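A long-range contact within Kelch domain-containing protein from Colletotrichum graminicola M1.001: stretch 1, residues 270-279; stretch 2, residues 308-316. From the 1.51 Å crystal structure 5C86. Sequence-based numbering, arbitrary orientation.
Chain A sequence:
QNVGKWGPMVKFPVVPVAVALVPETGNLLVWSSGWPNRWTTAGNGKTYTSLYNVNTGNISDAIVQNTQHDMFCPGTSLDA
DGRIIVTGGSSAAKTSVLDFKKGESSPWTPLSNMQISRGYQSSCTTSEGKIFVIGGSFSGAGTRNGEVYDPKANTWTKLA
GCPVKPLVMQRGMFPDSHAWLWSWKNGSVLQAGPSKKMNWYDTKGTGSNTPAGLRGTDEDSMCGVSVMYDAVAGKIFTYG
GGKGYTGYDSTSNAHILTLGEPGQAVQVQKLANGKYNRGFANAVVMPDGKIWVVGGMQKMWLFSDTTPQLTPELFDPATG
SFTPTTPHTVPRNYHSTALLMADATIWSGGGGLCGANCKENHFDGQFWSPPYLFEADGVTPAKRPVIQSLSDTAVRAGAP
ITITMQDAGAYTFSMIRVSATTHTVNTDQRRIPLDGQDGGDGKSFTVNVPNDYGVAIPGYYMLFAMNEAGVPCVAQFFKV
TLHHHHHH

Stretch 1 270-279: KLANGKYNRG
Stretch 2 (308-316) PQLTPELFD

Stretch 1 (270-279), largely irregular and extended, lies against stretch 2, a loop that leads into a strand at Glu-313. The chains run in opposite directions: Gly-274 CA is 7.9 Å from Glu-313 CA, and Tyr-276 CA is 6.8 Å from Gln-309 CA. Side chains and backbone groups bridge this spacing and bury 523 Å² in all.

Glu-313 (chi1 -73°, chi2 172°, chi3 -78°) points toward stretch 1 and spends both carboxylate oxygens there. Glu-313 OE2 accepts from Lys-275 N at 2.9 Å (161°). Glu-313 OE1 takes a weak hydrogen bond from Tyr-276 N at 3.3 Å and a salt bridge from Arg-278 NH2 at 3.0 Å, so a buried acid is met by a cation and two amides. Gly-274 is extended (-73/168); the chain bends at Lys-275 (-72/-27), whose long side chain leads away.

Arg-278 (m, t, t, chi4 -90°) leaves its backbone sideways but brings its guanidinium to stretch 2. Arg-278 NH2 also donates to Thr-311 O at 2.8 Å (164°), and Arg-278 NH1, also bonded elsewhere in the structure, adds a weak bond to Thr-311 O at 3.4 Å; Thr-311 O and Glu-313 OE1 both lie at the guanidinium edge. Arg-278 NE donates to water 2 at 2.9 Å, which donates to Glu-313 OE1 at 2.6 Å, closing a second route between the charges.

Gln-309 (m, m, chi3 20°) points toward stretch 1. Gln-309 NE2 donates to Asn-277 O at 2.9 Å and water 1 at 3.0 Å; Gln-309 OE1 sits 3.3 Å from Tyr-276 CD1. Asn-277 (p, chi2 -40°) starts away but its end comes nearer; its OD1 and ND2 are bonded elsewhere in the structure. Tyr-276 (chi1 -59°, chi2 -69°) packs its ring against the loop, Tyr-276 CE2 3.7 Å from Thr-311 CB.

Beyond this polar centre, Leu-271 CD1 (m, t) meets Phe-315 CZ (chi1 175°, chi2 72°) at 3.5 Å, an apolar contact.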

# COMPACT_ATOMS: atom_id res chain seq x y z
N LYS A 270 4.73 -20.07 9.50
CA LYS A 270 4.86 -20.49 8.11
C LYS A 270 3.67 -21.15 7.55
O LYS A 270 3.03 -22.04 8.16
CB LYS A 270 6.09 -21.38 7.99
CG LYS A 270 6.48 -21.76 6.56
CD LYS A 270 7.84 -22.45 6.55
CE LYS A 270 8.27 -22.81 5.12
NZ LYS A 270 8.47 -21.75 4.03
N LEU A 271 3.25 -20.79 6.33
CA LEU A 271 2.16 -21.36 5.67
C LEU A 271 2.73 -22.24 4.53
O LEU A 271 3.94 -22.18 4.22
CB LEU A 271 1.32 -20.28 4.98
CG LEU A 271 0.91 -19.12 5.95
CD1 LEU A 271 0.71 -17.80 5.25
CD2 LEU A 271 -0.35 -19.65 6.61
N ALA A 272 1.86 -23.03 3.92
CA ALA A 272 2.19 -23.73 2.70
C ALA A 272 2.60 -22.66 1.68
O ALA A 272 2.00 -21.56 1.64
CB ALA A 272 1.05 -24.55 2.18
N ASN A 273 3.61 -22.95 0.88
CA ASN A 273 4.00 -22.00 -0.14
C ASN A 273 2.91 -21.75 -1.12
O ASN A 273 2.06 -22.62 -1.42
CB ASN A 273 5.21 -22.52 -0.90
CG ASN A 273 6.50 -22.32 -0.15
OD1 ASN A 273 6.60 -22.51 1.06
ND2 ASN A 273 7.52 -21.81 -0.88
N GLY A 274 2.90 -20.57 -1.76
CA GLY A 274 2.00 -20.31 -2.82
C GLY A 274 2.48 -21.10 -4.09
O GLY A 274 3.54 -21.70 -4.09
N LYS A 275 1.62 -21.18 -5.10
CA LYS A 275 1.98 -21.91 -6.28
C LYS A 275 3.03 -21.20 -7.11
O LYS A 275 3.81 -21.85 -7.82
CB LYS A 275 0.77 -22.10 -7.10
CG LYS A 275 0.97 -22.94 -8.31
CD LYS A 275 -0.36 -23.13 -9.06
CE LYS A 275 -0.35 -24.22 -10.14
NZ LYS A 275 0.99 -24.57 -10.63
N TYR A 276 3.12 -19.88 -7.03
CA TYR A 276 3.99 -19.12 -7.92
C TYR A 276 4.96 -18.29 -7.14
O TYR A 276 4.54 -17.41 -6.35
CB TYR A 276 3.12 -18.27 -8.82
CG TYR A 276 2.15 -19.04 -9.66
CD1 TYR A 276 2.61 -19.87 -10.70
CD2 TYR A 276 0.76 -18.96 -9.44
CE1 TYR A 276 1.71 -20.59 -11.45
CE2 TYR A 276 -0.11 -19.67 -10.19
CZ TYR A 276 0.38 -20.48 -11.20
OH TYR A 276 -0.53 -21.23 -11.95
N ASN A 277 6.25 -18.51 -7.34
CA ASN A 277 7.28 -17.66 -6.71
C ASN A 277 7.32 -16.28 -7.37
O ASN A 277 7.14 -16.15 -8.60
CB ASN A 277 8.63 -18.29 -6.73
CG ASN A 277 9.09 -18.73 -8.12
OD1 ASN A 277 8.32 -19.26 -8.92
ND2 ASN A 277 10.38 -18.51 -8.39
N ARG A 278 7.34 -15.24 -6.55
CA ARG A 278 7.23 -13.86 -7.05
C ARG A 278 8.18 -12.91 -6.43
O ARG A 278 8.25 -12.78 -5.18
CB ARG A 278 5.84 -13.28 -6.76
CG ARG A 278 4.69 -14.10 -7.35
CD ARG A 278 3.33 -13.54 -6.90
NE ARG A 278 2.24 -14.49 -7.06
CZ ARG A 278 1.48 -14.65 -8.13
NH1 ARG A 278 1.64 -13.88 -9.17
NH2 ARG A 278 0.54 -15.59 -8.13
N GLY A 279 8.89 -12.14 -7.27
CA GLY A 279 9.61 -10.93 -6.91
C GLY A 279 9.06 -9.78 -7.73
O GLY A 279 8.76 -9.93 -8.93
N PRO A 308 7.74 -14.17 -16.24
CA PRO A 308 6.64 -13.53 -15.59
C PRO A 308 5.72 -14.53 -14.94
O PRO A 308 5.49 -15.63 -15.43
CB PRO A 308 5.96 -12.77 -16.72
CG PRO A 308 6.11 -13.74 -17.89
CD PRO A 308 7.54 -14.22 -17.71
N GLN A 309 5.12 -14.10 -13.83
CA GLN A 309 4.04 -14.86 -13.21
C GLN A 309 2.75 -14.13 -13.65
O GLN A 309 2.44 -13.04 -13.16
CB GLN A 309 4.23 -14.94 -11.69
CG GLN A 309 5.49 -15.67 -11.27
CD GLN A 309 5.40 -17.17 -11.43
OE1 GLN A 309 4.53 -17.66 -12.21
NE2 GLN A 309 6.12 -17.91 -10.68
N LEU A 310 2.00 -14.76 -14.57
CA LEU A 310 0.81 -14.17 -15.17
C LEU A 310 -0.51 -14.60 -14.52
O LEU A 310 -1.55 -14.10 -14.87
CB LEU A 310 0.75 -14.55 -16.67
CG LEU A 310 1.93 -13.97 -17.43
CD1 LEU A 310 1.75 -14.40 -18.96
CD2 LEU A 310 2.01 -12.47 -17.34
N THR A 311 -0.45 -15.53 -13.58
CA THR A 311 -1.60 -16.00 -12.84
C THR A 311 -1.50 -15.47 -11.36
O THR A 311 -0.64 -15.97 -10.60
CB THR A 311 -1.68 -17.50 -12.81
OG1 THR A 311 -1.83 -17.95 -14.18
CG2 THR A 311 -2.88 -17.93 -12.10
N PRO A 312 -2.42 -14.55 -11.00
CA PRO A 312 -2.42 -14.03 -9.59
C PRO A 312 -2.96 -15.11 -8.71
O PRO A 312 -3.56 -16.09 -9.18
CB PRO A 312 -3.36 -12.87 -9.65
CG PRO A 312 -3.48 -12.43 -11.14
CD PRO A 312 -3.31 -13.76 -11.84
N GLU A 313 -2.81 -14.92 -7.39
CA GLU A 313 -3.37 -15.78 -6.37
C GLU A 313 -4.16 -15.01 -5.37
O GLU A 313 -3.81 -13.92 -5.00
CB GLU A 313 -2.27 -16.62 -5.72
CG GLU A 313 -1.76 -17.74 -6.66
CD GLU A 313 -0.54 -18.45 -6.07
OE1 GLU A 313 0.63 -17.88 -6.13
OE2 GLU A 313 -0.72 -19.55 -5.41
N LEU A 314 -5.26 -15.61 -4.96
CA LEU A 314 -6.14 -15.11 -3.90
C LEU A 314 -5.81 -15.88 -2.64
O LEU A 314 -5.87 -17.10 -2.61
CB LEU A 314 -7.60 -15.31 -4.31
CG LEU A 314 -8.61 -14.77 -3.34
CD1 LEU A 314 -8.48 -13.31 -3.04
CD2 LEU A 314 -9.99 -15.08 -3.95
N PHE A 315 -5.36 -15.17 -1.59
CA PHE A 315 -4.97 -15.83 -0.34
C PHE A 315 -6.03 -15.55 0.73
O PHE A 315 -6.48 -14.44 0.90
CB PHE A 315 -3.65 -15.27 0.15
CG PHE A 315 -3.20 -15.79 1.49
CD1 PHE A 315 -2.74 -17.08 1.63
CD2 PHE A 315 -3.28 -15.00 2.62
CE1 PHE A 315 -2.30 -17.51 2.85
CE2 PHE A 315 -2.86 -15.44 3.86
CZ PHE A 315 -2.39 -16.73 3.96
N ASP A 316 -6.42 -16.60 1.49
CA ASP A 316 -7.40 -16.50 2.56
C ASP A 316 -6.67 -16.68 3.87
O ASP A 316 -6.27 -17.78 4.18
CB ASP A 316 -8.52 -17.54 2.38
CG ASP A 316 -9.56 -17.47 3.48
OD1 ASP A 316 -9.33 -16.75 4.51
OD2 ASP A 316 -10.62 -18.11 3.17
O HOH W 1 6.09 -20.92 -10.28
O HOH W 2 1.10 -15.75 -4.65